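Side-chain contacts in cytochrome C-type biogenesis protein ccmF (Thermus thermophilus, PDB 6ZMQ), which is the membrane-bound heme lyase of cytochrome c maturation, binds heme b and probably takes part in moving heme across the membrane: residues E222-T227 with N500-G505; I229-L234 with L269-F274; A278-Q281 with A286-T289. All coordinates share one frame; numbering follows the deposited sequence.

Contact 1. Residues E222-T227 with N500-G505; sequences ETRWWT and NRRRVG. With PTY (phosphatidylethanolamine), chain F.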
loop_
_atom_site.group_PDB
_atom_site.type_symbol
_atom_site.label_atom_id
_atom_site.label_comp_id
_atom_site.label_asym_id
_atom_site.label_seq_id
_atom_site.Cartn_x
_atom_site.Cartn_y
_atom_site.Cartn_z
ATOM N N GLU A 222 5.013 -22.969 -0.924
ATOM C CA GLU A 222 5.841 -22.753 0.250
ATOM C C GLU A 222 5.967 -21.282 0.630
ATOM O O GLU A 222 6.384 -20.990 1.755
ATOM C CB GLU A 222 7.245 -23.320 0.026
ATOM C CG GLU A 222 7.297 -24.729 -0.550
ATOM C CD GLU A 222 8.622 -25.012 -1.254
ATOM O OE1 GLU A 222 9.035 -24.193 -2.104
ATOM O OE2 GLU A 222 9.263 -26.038 -0.940
ATOM N N THR A 223 5.636 -20.343 -0.263
ATOM C CA THR A 223 5.881 -18.929 0.017
ATOM C C THR A 223 4.584 -18.140 0.194
ATOM O O THR A 223 4.631 -16.918 0.405
ATOM C CB THR A 223 6.745 -18.296 -1.082
ATOM O OG1 THR A 223 7.281 -17.067 -0.597
ATOM C CG2 THR A 223 5.949 -17.986 -2.337
ATOM N N ARG A 224 3.450 -18.852 0.252
ATOM C CA ARG A 224 2.109 -18.302 0.038
ATOM C C ARG A 224 1.714 -17.258 1.083
ATOM O O ARG A 224 1.031 -16.273 0.757
ATOM C CB ARG A 224 1.134 -19.491 -0.006
ATOM C CG ARG A 224 -0.348 -19.223 0.191
ATOM C CD ARG A 224 -0.863 -19.536 1.614
ATOM N NE ARG A 224 -2.323 -19.603 1.753
ATOM C CZ ARG A 224 -3.198 -18.612 1.560
ATOM N NH1 ARG A 224 -4.494 -18.877 1.602
ATOM N NH2 ARG A 224 -2.812 -17.362 1.316
ATOM N N TRP A 225 2.198 -17.411 2.315
ATOM C CA TRP A 225 1.742 -16.531 3.386
ATOM C C TRP A 225 2.436 -15.177 3.317
ATOM O O TRP A 225 1.843 -14.156 3.680
ATOM C CB TRP A 225 1.942 -17.223 4.737
ATOM C CG TRP A 225 0.919 -18.345 4.997
ATOM C CD1 TRP A 225 1.219 -19.635 5.329
ATOM C CD2 TRP A 225 -0.526 -18.273 4.968
ATOM N NE1 TRP A 225 0.072 -20.374 5.481
ATOM C CE2 TRP A 225 -1.012 -19.563 5.274
ATOM C CE3 TRP A 225 -1.454 -17.254 4.709
ATOM C CZ2 TRP A 225 -2.373 -19.855 5.327
ATOM C CZ3 TRP A 225 -2.801 -17.553 4.770
ATOM C CH2 TRP A 225 -3.247 -18.839 5.069
ATOM N N TRP A 226 3.679 -15.146 2.817
ATOM C CA TRP A 226 4.351 -13.872 2.557
ATOM C C TRP A 226 3.682 -13.121 1.419
ATOM O O TRP A 226 3.621 -11.890 1.441
ATOM C CB TRP A 226 5.823 -14.078 2.207
ATOM C CG TRP A 226 6.685 -14.418 3.348
ATOM C CD1 TRP A 226 7.333 -13.556 4.178
ATOM C CD2 TRP A 226 7.060 -15.733 3.759
ATOM N NE1 TRP A 226 8.081 -14.254 5.098
ATOM C CE2 TRP A 226 7.923 -15.594 4.865
ATOM C CE3 TRP A 226 6.730 -17.018 3.312
ATOM C CZ2 TRP A 226 8.461 -16.692 5.531
ATOM C CZ3 TRP A 226 7.268 -18.110 3.976
ATOM C CH2 TRP A 226 8.124 -17.940 5.072
ATOM N N THR A 227 3.174 -13.849 0.419
ATOM C CA THR A 227 2.435 -13.220 -0.672
ATOM C C THR A 227 1.132 -12.600 -0.178
ATOM O O THR A 227 0.847 -11.430 -0.478
ATOM C CB THR A 227 2.152 -14.243 -1.773
ATOM O OG1 THR A 227 1.144 -15.165 -1.333
ATOM C CG2 THR A 227 3.415 -15.019 -2.099
ATOM N N ASN A 500 -13.572 -23.307 6.912
ATOM C CA ASN A 500 -12.867 -23.169 5.639
ATOM C C ASN A 500 -12.436 -21.722 5.460
ATOM O O ASN A 500 -13.070 -21.001 4.687
ATOM C CB ASN A 500 -13.749 -23.595 4.455
ATOM C CG ASN A 500 -12.934 -23.971 3.198
ATOM O OD1 ASN A 500 -12.702 -25.148 2.932
ATOM N ND2 ASN A 500 -12.482 -22.971 2.448
ATOM N N ARG A 501 -11.322 -21.339 6.107
ATOM C CA ARG A 501 -10.992 -19.936 6.370
ATOM C C ARG A 501 -10.717 -19.155 5.089
ATOM O O ARG A 501 -11.048 -17.962 5.002
ATOM C CB ARG A 501 -9.784 -19.875 7.302
ATOM C CG ARG A 501 -10.164 -19.834 8.760
ATOM C CD ARG A 501 -8.993 -20.210 9.659
ATOM N NE ARG A 501 -9.135 -19.665 11.006
ATOM C CZ ARG A 501 -9.897 -20.205 11.957
ATOM N NH1 ARG A 501 -10.075 -19.569 13.102
ATOM N NH2 ARG A 501 -10.549 -21.342 11.735
ATOM N N ARG A 502 -10.137 -19.831 4.083
ATOM C CA ARG A 502 -9.824 -19.205 2.801
ATOM C C ARG A 502 -11.086 -18.751 2.077
ATOM O O ARG A 502 -11.189 -17.585 1.672
ATOM C CB ARG A 502 -9.036 -20.172 1.917
ATOM C CG ARG A 502 -7.848 -20.865 2.567
ATOM C CD ARG A 502 -7.181 -21.745 1.522
ATOM N NE ARG A 502 -6.482 -20.952 0.514
ATOM C CZ ARG A 502 -5.629 -21.452 -0.373
ATOM N NH1 ARG A 502 -4.942 -20.647 -1.171
ATOM N NH2 ARG A 502 -5.413 -22.761 -0.411
ATOM N N ARG A 503 -12.080 -19.646 1.962
ATOM C CA ARG A 503 -13.303 -19.328 1.231
ATOM C C ARG A 503 -14.144 -18.263 1.935
ATOM O O ARG A 503 -14.543 -17.294 1.289
ATOM C CB ARG A 503 -14.136 -20.594 1.008
ATOM C CG ARG A 503 -13.646 -21.552 -0.090
ATOM C CD ARG A 503 -14.013 -21.113 -1.515
ATOM N NE ARG A 503 -13.700 -22.130 -2.528
ATOM C CZ ARG A 503 -12.481 -22.417 -2.992
ATOM N NH1 ARG A 503 -12.308 -23.444 -3.811
ATOM N NH2 ARG A 503 -11.422 -21.730 -2.585
ATOM N N VAL A 504 -14.351 -18.367 3.254
ATOM C CA VAL A 504 -15.253 -17.428 3.929
ATOM C C VAL A 504 -14.586 -16.057 4.113
ATOM O O VAL A 504 -15.226 -15.006 3.908
ATOM C CB VAL A 504 -15.782 -18.028 5.257
ATOM C CG1 VAL A 504 -14.675 -18.564 6.142
ATOM C CG2 VAL A 504 -16.681 -17.051 6.025
ATOM N N GLY A 505 -13.285 -16.039 4.455
ATOM C CA GLY A 505 -12.557 -14.780 4.519
ATOM C C GLY A 505 -12.424 -14.113 3.165
ATOM O O GLY A 505 -12.521 -12.885 3.057
HETATM C C1 PTY F . 5.519 -15.451 7.530
HETATM C C2 PTY F . 3.624 -21.587 3.641
HETATM C C3 PTY F . 4.423 -21.540 4.943
HETATM O O4 PTY F . 6.099 -14.235 7.904
HETATM C C5 PTY F . 5.100 -17.816 8.328
HETATM C C6 PTY F . 5.668 -16.436 8.685
HETATM O O7 PTY F . 4.943 -15.909 9.764
HETATM C C8 PTY F . 5.563 -15.894 11.023
HETATM O O10 PTY F . 6.136 -16.851 11.426
HETATM C C11 PTY F . 5.483 -14.631 11.888
HETATM C C12 PTY F . 6.441 -14.743 13.077
HETATM C C13 PTY F . 6.420 -13.482 13.948
HETATM C C14 PTY F . 5.030 -13.265 14.551
HETATM C C15 PTY F . 5.101 -12.273 15.714
HETATM C C16 PTY F . 3.731 -11.611 15.865
HETATM C C17 PTY F . 3.859 -10.218 16.490
HETATM C C18 PTY F . 3.585 -9.066 15.508
HETATM C C19 PTY F . 2.517 -9.377 14.454
HETATM C C20 PTY F . 1.615 -8.162 14.210
HETATM C C21 PTY F . 2.368 -7.032 13.500
HETATM C C22 PTY F . 1.414 -5.851 13.284
HETATM C C23 PTY F . 1.830 -4.981 12.093
HETATM C C24 PTY F . 2.403 -3.653 12.603
HETATM C C25 PTY F . 1.787 -2.476 11.840
HETATM C C26 PTY F . 2.159 -1.149 12.507
HETATM C C27 PTY F . 1.097 -0.098 12.190
HETATM C C28 PTY F . 1.057 0.914 13.333
HETATM C C29 PTY F . -0.363 1.437 13.528
HETATM C C30 PTY F . 5.473 -13.087 7.404
HETATM C C31 PTY F . 5.853 -11.706 7.944
HETATM O O30 PTY F . 4.657 -13.178 6.548
HETATM C C32 PTY F . 5.723 -11.581 9.462
HETATM C C33 PTY F . 5.924 -10.114 9.847
HETATM C C34 PTY F . 4.850 -9.670 10.841
HETATM C C35 PTY F . 4.572 -8.183 10.628
HETATM C C36 PTY F . 5.813 -7.378 11.024
HETATM C C37 PTY F . 5.409 -6.000 11.563
HETATM C C38 PTY F . 6.639 -5.185 11.978
HETATM C C39 PTY F . 6.258 -3.777 12.436
HETATM C C40 PTY F . 7.159 -3.348 13.593
HETATM C C41 PTY F . 6.686 -2.018 14.179
HETATM C C42 PTY F . 5.670 -2.298 15.284
HETATM C C43 PTY F . 6.235 -1.798 16.612
HETATM C C44 PTY F . 5.060 -1.487 17.535
HETATM P P1 PTY F . 5.387 -19.930 6.785
HETATM O O11 PTY F . 4.439 -20.240 5.470
HETATM O O12 PTY F . 6.754 -20.522 6.534
HETATM O O13 PTY F . 4.799 -20.635 7.985
HETATM O O14 PTY F . 5.501 -18.297 7.067
HETATM N N1 PTY F . 3.368 -22.973 3.289
#
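Arg224 and Arg502 converge on one heme propionate: NH2 of Arg224 gives a hydrogen bond to one of its oxygens, and NH1 of Arg502 a weak one to the other. The guanidinium groups come at each other from opposite directions, with planes 47° apart. NH1 of Arg224 lies 3.1 Å from NE of Arg502, but both are donors, so this closeness is no bond; the shared carboxylate, whose charge probably offsets theirs, is likely to make it tolerable. Arg224 gets there by a chain that bends at CB-CG (chi2 -100°). Arg502 turns instead at its third torsion, which brings its NE and NH1 round to the Arg224 tip, and NH1 has a further weak bond to Gln282. The six-membered part of the Trp225 indole lies over the Arg224 guanidinium, CZ3 standing 3.4 Å above the centre of that plane, and CD of Arg224 in turn sits over the indole. The rotation of the guanidinium is thereby limited on one face. Trp225 also borders the phosphatidylethanolamine head group at its edge, CD1 to O11 at 3.3 Å, and its NE1 makes a weak hydrogen bond to another such lipid. Trp226 offers a face to the first lipid: glycerol carbon C1 lies 3.5 Å above the ring toward its rim, and CH2 is 3.3 Å from phosphate oxygen O12. At the start of helix 224-247 a heme-binding arginine is thus followed by two lipid-contacting tryptophans. The contact joins that start to the start of helix 501-525, which also carries the axial ligand His510. Helix 266-284 comes in through Gln282 and Phe279, helix 627-644 packs on Arg224 and Trp225 through Ile644, and Pro203 of helix 185-213 backs Trp226.

Contact 2. Residues I229-L234 with L269-F274; sequences IAWGFL and LLATAF. With PTY (phosphatidylethanolamine), chain F.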
loop_
_atom_site.group_PDB
_atom_site.type_symbol
_atom_site.label_atom_id
_atom_site.label_comp_id
_atom_site.label_asym_id
_atom_site.label_seq_id
_atom_site.Cartn_x
_atom_site.Cartn_y
_atom_site.Cartn_z
ATOM N N ILE A 229 0.345 -11.805 3.061
ATOM C CA ILE A 229 0.652 -10.793 4.070
ATOM C C ILE A 229 1.256 -9.540 3.432
ATOM O O ILE A 229 0.939 -8.414 3.837
ATOM C CB ILE A 229 1.547 -11.432 5.156
ATOM C CG1 ILE A 229 0.666 -12.096 6.230
ATOM C CG2 ILE A 229 2.594 -10.482 5.736
ATOM C CD1 ILE A 229 1.373 -13.057 7.177
ATOM N N ALA A 230 2.052 -9.707 2.371
ATOM C CA ALA A 230 2.596 -8.579 1.616
ATOM C C ALA A 230 1.500 -7.806 0.910
ATOM O O ALA A 230 1.499 -6.566 0.916
ATOM C CB ALA A 230 3.585 -9.080 0.568
ATOM N N TRP A 231 0.540 -8.529 0.319
ATOM C CA TRP A 231 -0.602 -7.870 -0.295
ATOM C C TRP A 231 -1.526 -7.242 0.742
ATOM O O TRP A 231 -2.181 -6.239 0.449
ATOM C CB TRP A 231 -1.363 -8.874 -1.143
ATOM C CG TRP A 231 -2.546 -8.300 -1.838
ATOM C CD1 TRP A 231 -2.562 -7.765 -3.086
ATOM C CD2 TRP A 231 -3.898 -8.204 -1.343
ATOM N NE1 TRP A 231 -3.823 -7.330 -3.400
ATOM C CE2 TRP A 231 -4.659 -7.584 -2.346
ATOM C CE3 TRP A 231 -4.527 -8.562 -0.142
ATOM C CZ2 TRP A 231 -6.008 -7.322 -2.196
ATOM C CZ3 TRP A 231 -5.876 -8.295 0.004
ATOM C CH2 TRP A 231 -6.602 -7.694 -1.022
ATOM N N GLY A 232 -1.627 -7.831 1.933
ATOM C CA GLY A 232 -2.439 -7.241 2.985
ATOM C C GLY A 232 -1.861 -5.946 3.506
ATOM O O GLY A 232 -2.599 -4.986 3.768
ATOM N N PHE A 233 -0.530 -5.881 3.596
ATOM C CA PHE A 233 0.136 -4.641 3.971
ATOM C C PHE A 233 0.028 -3.603 2.852
ATOM O O PHE A 233 -0.176 -2.411 3.123
ATOM C CB PHE A 233 1.582 -4.945 4.351
ATOM C CG PHE A 233 1.728 -5.507 5.747
ATOM C CD1 PHE A 233 1.045 -4.932 6.808
ATOM C CD2 PHE A 233 2.511 -6.634 5.989
ATOM C CE1 PHE A 233 1.160 -5.442 8.094
ATOM C CE2 PHE A 233 2.623 -7.156 7.284
ATOM C CZ PHE A 233 1.948 -6.554 8.327
ATOM N N LEU A 234 0.097 -4.047 1.586
ATOM C CA LEU A 234 -0.172 -3.160 0.447
ATOM C C LEU A 234 -1.604 -2.627 0.421
ATOM O O LEU A 234 -1.814 -1.436 0.144
ATOM C CB LEU A 234 0.147 -3.866 -0.879
ATOM C CG LEU A 234 1.472 -3.559 -1.589
ATOM C CD1 LEU A 234 2.677 -3.864 -0.788
ATOM C CD2 LEU A 234 1.540 -4.351 -2.895
ATOM N N LEU A 269 -1.971 -3.432 -7.705
ATOM C CA LEU A 269 -2.656 -4.128 -8.789
ATOM C C LEU A 269 -1.976 -5.461 -9.108
ATOM O O LEU A 269 -2.627 -6.517 -9.137
ATOM C CB LEU A 269 -2.712 -3.226 -10.026
ATOM C CG LEU A 269 -3.758 -2.102 -10.016
ATOM C CD1 LEU A 269 -3.592 -1.177 -11.226
ATOM C CD2 LEU A 269 -5.161 -2.649 -9.932
ATOM N N LEU A 270 -0.649 -5.434 -9.286
ATOM C CA LEU A 270 0.071 -6.621 -9.750
ATOM C C LEU A 270 0.149 -7.669 -8.650
ATOM O O LEU A 270 -0.078 -8.862 -8.901
ATOM C CB LEU A 270 1.463 -6.218 -10.237
ATOM C CG LEU A 270 1.458 -5.190 -11.370
ATOM C CD1 LEU A 270 2.772 -4.402 -11.447
ATOM C CD2 LEU A 270 1.108 -5.840 -12.704
ATOM N N ALA A 271 0.359 -7.213 -7.407
ATOM C CA ALA A 271 0.302 -8.093 -6.245
ATOM C C ALA A 271 -1.094 -8.664 -6.014
ATOM O O ALA A 271 -1.227 -9.692 -5.348
ATOM C CB ALA A 271 0.789 -7.360 -4.995
ATOM N N THR A 272 -2.070 -8.160 -6.730
ATOM C CA THR A 272 -3.408 -8.766 -6.659
ATOM C C THR A 272 -3.493 -9.803 -7.757
ATOM O O THR A 272 -3.930 -10.902 -7.507
ATOM C CB THR A 272 -4.485 -7.767 -7.020
ATOM O OG1 THR A 272 -4.216 -6.824 -6.008
ATOM C CG2 THR A 272 -5.866 -8.308 -6.767
ATOM N N ALA A 273 -3.039 -9.468 -8.943
ATOM C CA ALA A 273 -3.095 -10.448 -10.032
ATOM C C ALA A 273 -2.232 -11.636 -9.648
ATOM O O ALA A 273 -2.617 -12.773 -9.806
ATOM C CB ALA A 273 -2.572 -9.785 -11.260
ATOM N N PHE A 274 -1.099 -11.330 -9.070
ATOM C CA PHE A 274 -0.164 -12.387 -8.656
ATOM C C PHE A 274 -0.804 -13.252 -7.588
ATOM O O PHE A 274 -0.705 -14.413 -7.684
ATOM C CB PHE A 274 1.119 -11.749 -8.160
ATOM C CG PHE A 274 2.010 -12.689 -7.427
ATOM C CD1 PHE A 274 2.413 -13.843 -8.012
ATOM C CD2 PHE A 274 2.413 -12.412 -6.153
ATOM C CE1 PHE A 274 3.237 -14.694 -7.322
ATOM C CE2 PHE A 274 3.234 -13.264 -5.462
ATOM C CZ PHE A 274 3.650 -14.407 -6.051
HETATM C C1 PTY F . 5.519 -15.451 7.530
HETATM C C2 PTY F . 3.624 -21.587 3.641
HETATM C C3 PTY F . 4.423 -21.540 4.943
HETATM O O4 PTY F . 6.099 -14.235 7.904
HETATM C C5 PTY F . 5.100 -17.816 8.328
HETATM C C6 PTY F . 5.668 -16.436 8.685
HETATM O O7 PTY F . 4.943 -15.909 9.764
HETATM C C8 PTY F . 5.563 -15.894 11.023
HETATM O O10 PTY F . 6.136 -16.851 11.426
HETATM C C11 PTY F . 5.483 -14.631 11.888
HETATM C C12 PTY F . 6.441 -14.743 13.077
HETATM C C13 PTY F . 6.420 -13.482 13.948
HETATM C C14 PTY F . 5.030 -13.265 14.551
HETATM C C15 PTY F . 5.101 -12.273 15.714
HETATM C C16 PTY F . 3.731 -11.611 15.865
HETATM C C17 PTY F . 3.859 -10.218 16.490
HETATM C C18 PTY F . 3.585 -9.066 15.508
HETATM C C19 PTY F . 2.517 -9.377 14.454
HETATM C C20 PTY F . 1.615 -8.162 14.210
HETATM C C21 PTY F . 2.368 -7.032 13.500
HETATM C C22 PTY F . 1.414 -5.851 13.284
HETATM C C23 PTY F . 1.830 -4.981 12.093
HETATM C C24 PTY F . 2.403 -3.653 12.603
HETATM C C25 PTY F . 1.787 -2.476 11.840
HETATM C C26 PTY F . 2.159 -1.149 12.507
HETATM C C27 PTY F . 1.097 -0.098 12.190
HETATM C C28 PTY F . 1.057 0.914 13.333
HETATM C C29 PTY F . -0.363 1.437 13.528
HETATM C C30 PTY F . 5.473 -13.087 7.404
HETATM C C31 PTY F . 5.853 -11.706 7.944
HETATM O O30 PTY F . 4.657 -13.178 6.548
HETATM C C32 PTY F . 5.723 -11.581 9.462
HETATM C C33 PTY F . 5.924 -10.114 9.847
HETATM C C34 PTY F . 4.850 -9.670 10.841
HETATM C C35 PTY F . 4.572 -8.183 10.628
HETATM C C36 PTY F . 5.813 -7.378 11.024
HETATM C C37 PTY F . 5.409 -6.000 11.563
HETATM C C38 PTY F . 6.639 -5.185 11.978
HETATM C C39 PTY F . 6.258 -3.777 12.436
HETATM C C40 PTY F . 7.159 -3.348 13.593
HETATM C C41 PTY F . 6.686 -2.018 14.179
HETATM C C42 PTY F . 5.670 -2.298 15.284
HETATM C C43 PTY F . 6.235 -1.798 16.612
HETATM C C44 PTY F . 5.060 -1.487 17.535
HETATM P P1 PTY F . 5.387 -19.930 6.785
HETATM O O11 PTY F . 4.439 -20.240 5.470
HETATM O O12 PTY F . 6.754 -20.522 6.534
HETATM O O13 PTY F . 4.799 -20.635 7.985
HETATM O O14 PTY F . 5.501 -18.297 7.067
HETATM N N1 PTY F . 3.368 -22.973 3.289
#
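Ala271 is the first residue of 269-274 to touch the partner helix, its methyl set between two side chains of 229-234. CB lies 3.7 Å from CD2 of Leu234 and 3.9 Å from CD1 of Trp231, in the plane of the indole at its edge. The Ala271 carbonyl oxygen adds a contact to the same CD1 at 3.3 Å. Next comes Thr272, whose OG1 accepts a hydrogen bond from NE1 of Trp231 (2.7 Å, N-H...O 153°), lying near the indole plane. With CG of Trp231 opposite its own backbone N (chi1 -179°), the indole reaches across to 269-274 with its N-H edge leading. OG1 sits beside the Thr272 backbone N, where it hydrogen-bonds back to the carbonyl of Trp268, one turn earlier. The Trp268 ring stacks on Trp231, which also touches the heme. Further on, the Thr272 carbonyl receives a weak hydrogen bond from ND1 of His276, an axial ligand of the heme iron. The two segments run roughly antiparallel, 147° between axes 9.9 Å apart, while Ile229 and Phe233 meet the lipid instead. If Trp231 were an alanine, Thr272 OG1 would probably lose its donor, and a gap would be likely to open between the helices beside the heme. The chemistry is that of a buried polar chain, indole N-H to hydroxyl to carbonyl, in otherwise apolar packing, consistent with a fixed wall for the heme near its iron ligand.

Contact 3. Residues A278-Q281 with A286-T289; sequences AFVQ and AFKT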
loop_
_atom_site.group_PDB
_atom_site.type_symbol
_atom_site.label_atom_id
_atom_site.label_comp_id
_atom_site.label_asym_id
_atom_site.label_seq_id
_atom_site.Cartn_x
_atom_site.Cartn_y
_atom_site.Cartn_z
ATOM N N ALA A 278 -1.104 -17.192 -8.065
ATOM C CA ALA A 278 -0.416 -18.069 -7.112
ATOM C C ALA A 278 -1.446 -19.013 -6.566
ATOM O O ALA A 278 -1.182 -20.151 -6.546
ATOM C CB ALA A 278 0.202 -17.278 -6.011
ATOM N N PHE A 279 -2.625 -18.532 -6.249
ATOM C CA PHE A 279 -3.662 -19.450 -5.779
ATOM C C PHE A 279 -3.970 -20.511 -6.835
ATOM O O PHE A 279 -4.107 -21.649 -6.477
ATOM C CB PHE A 279 -4.922 -18.641 -5.546
ATOM C CG PHE A 279 -6.104 -19.531 -5.363
ATOM C CD1 PHE A 279 -6.235 -20.292 -4.231
ATOM C CD2 PHE A 279 -7.026 -19.684 -6.362
ATOM C CE1 PHE A 279 -7.298 -21.152 -4.080
ATOM C CE2 PHE A 279 -8.086 -20.548 -6.208
ATOM C CZ PHE A 279 -8.228 -21.274 -5.064
ATOM N N VAL A 280 -4.051 -20.160 -8.107
ATOM C CA VAL A 280 -4.399 -21.185 -9.121
ATOM C C VAL A 280 -3.361 -22.288 -9.128
ATOM O O VAL A 280 -3.739 -23.421 -9.047
ATOM C CB VAL A 280 -4.529 -20.601 -10.527
ATOM C CG1 VAL A 280 -4.552 -21.685 -11.566
ATOM C CG2 VAL A 280 -5.769 -19.769 -10.626
ATOM N N GLN A 281 -2.093 -21.947 -9.214
ATOM C CA GLN A 281 -1.125 -23.033 -9.301
ATOM C C GLN A 281 -0.993 -23.735 -7.953
ATOM O O GLN A 281 -0.822 -24.965 -7.921
ATOM C CB GLN A 281 0.227 -22.579 -9.860
ATOM C CG GLN A 281 1.265 -22.223 -8.897
ATOM C CD GLN A 281 2.556 -21.764 -9.548
ATOM O OE1 GLN A 281 2.565 -20.805 -10.303
ATOM N NE2 GLN A 281 3.660 -22.431 -9.226
ATOM N N ALA A 286 -1.148 -24.315 -12.508
ATOM C CA ALA A 286 -1.395 -23.579 -13.738
ATOM C C ALA A 286 -0.998 -22.111 -13.617
ATOM O O ALA A 286 -1.163 -21.473 -12.574
ATOM C CB ALA A 286 -2.867 -23.691 -14.162
ATOM N N PHE A 287 -0.573 -21.579 -14.762
ATOM C CA PHE A 287 0.110 -20.291 -14.944
ATOM C C PHE A 287 1.287 -20.168 -13.979
ATOM O O PHE A 287 1.309 -19.297 -13.109
ATOM C CB PHE A 287 -0.749 -19.017 -14.774
ATOM C CG PHE A 287 -2.230 -19.119 -15.076
ATOM C CD1 PHE A 287 -2.768 -19.164 -16.366
ATOM C CD2 PHE A 287 -3.107 -19.054 -13.997
ATOM C CE1 PHE A 287 -4.142 -19.233 -16.541
ATOM C CE2 PHE A 287 -4.462 -19.083 -14.171
ATOM C CZ PHE A 287 -4.983 -19.212 -15.435
ATOM N N LYS A 288 2.273 -21.046 -14.135
ATOM C CA LYS A 288 3.535 -20.782 -13.459
ATOM C C LYS A 288 4.355 -19.750 -14.209
ATOM O O LYS A 288 5.102 -18.988 -13.574
ATOM C CB LYS A 288 4.332 -22.079 -13.257
ATOM C CG LYS A 288 4.522 -22.945 -14.484
ATOM C CD LYS A 288 4.627 -24.409 -14.080
ATOM C CE LYS A 288 3.260 -24.919 -13.646
ATOM N NZ LYS A 288 3.287 -26.113 -12.751
ATOM N N THR A 289 4.136 -19.653 -15.528
ATOM C CA THR A 289 4.701 -18.603 -16.376
ATOM C C THR A 289 4.224 -17.221 -15.938
ATOM O O THR A 289 5.036 -16.311 -15.690
ATOM C CB THR A 289 4.279 -18.851 -17.831
ATOM O OG1 THR A 289 4.670 -20.170 -18.232
ATOM C CG2 THR A 289 4.906 -17.835 -18.767
#
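Val280 meets Ala286 and Phe287 with its two methyl groups. CG1 lies opposite the backbone N (chi1 166°), and this rotation turns it toward 286-289: it stands 3.7 Å from CB of Ala286 and equally 3.7 Å from CE2 of Phe287. CG2, beside the backbone N, reaches the same ring carbon at 3.8 Å, so that the branched end of the valine straddles CE2. Phe287 itself has a backbone in the left-handed helical region. Its ring is carried back toward helix 266-284, where it crosses the valine obliquely. Leu366 and Leu367 of helix 362-384 complete this apolar patch, against Val280 and Phe287 respectively. The arrangement is a helical hairpin: helix 266-284, predicted to cross the membrane, ends a few residues before helix 288-307 begins, and these side chains close the short turn between them. On the other flank Gln281 runs out extended beyond CG and meets Lys288 at about a right angle. Its OE1 comes to 3.3 Å from CA of Lys288 and 3.7 Å from CB of the same residue, which makes the contact one with the lysine's root and not with its ammonium. OE1 also lies 3.4 Å from the Phe287 carbonyl oxygen; both are acceptors, and each receives a weak hydrogen bond from ND2 of Asn291, which reconciles their closeness. The other half of the amide is held more firmly, NE2 giving a hydrogen bond to the carbonyl of Gln217, and the two bonds, one of them weak, probably set which way the amide is turned. Lys288 bends at its third torsion (72°) and brings NZ back to a weak hydrogen bond with the carbonyl of Gly285, within the turn.

How the contacts relate
Contact 2 is the buried one, nearest the centre of the chain, whereas contacts 1 and 3 are only partly buried and lie farther out. Helix 224-247 serves contacts 1 and 2, and helix 266-284 serves contacts 2 and 3. Chemistry follows place: contact 1 is arginines gathered at an anion, contact 2 is methyl packing with one indole-hydroxyl bond, and contact 3 is apolar packing plus an amide satisfied from outside. Contact 1 encloses the other two in sequence and joins the cytochrome c assembly region to the CcmF C-terminal region. It touches contact 2 through Thr227 and Phe274, and contact 3 where Arg502 and Arg503 pack on Phe279.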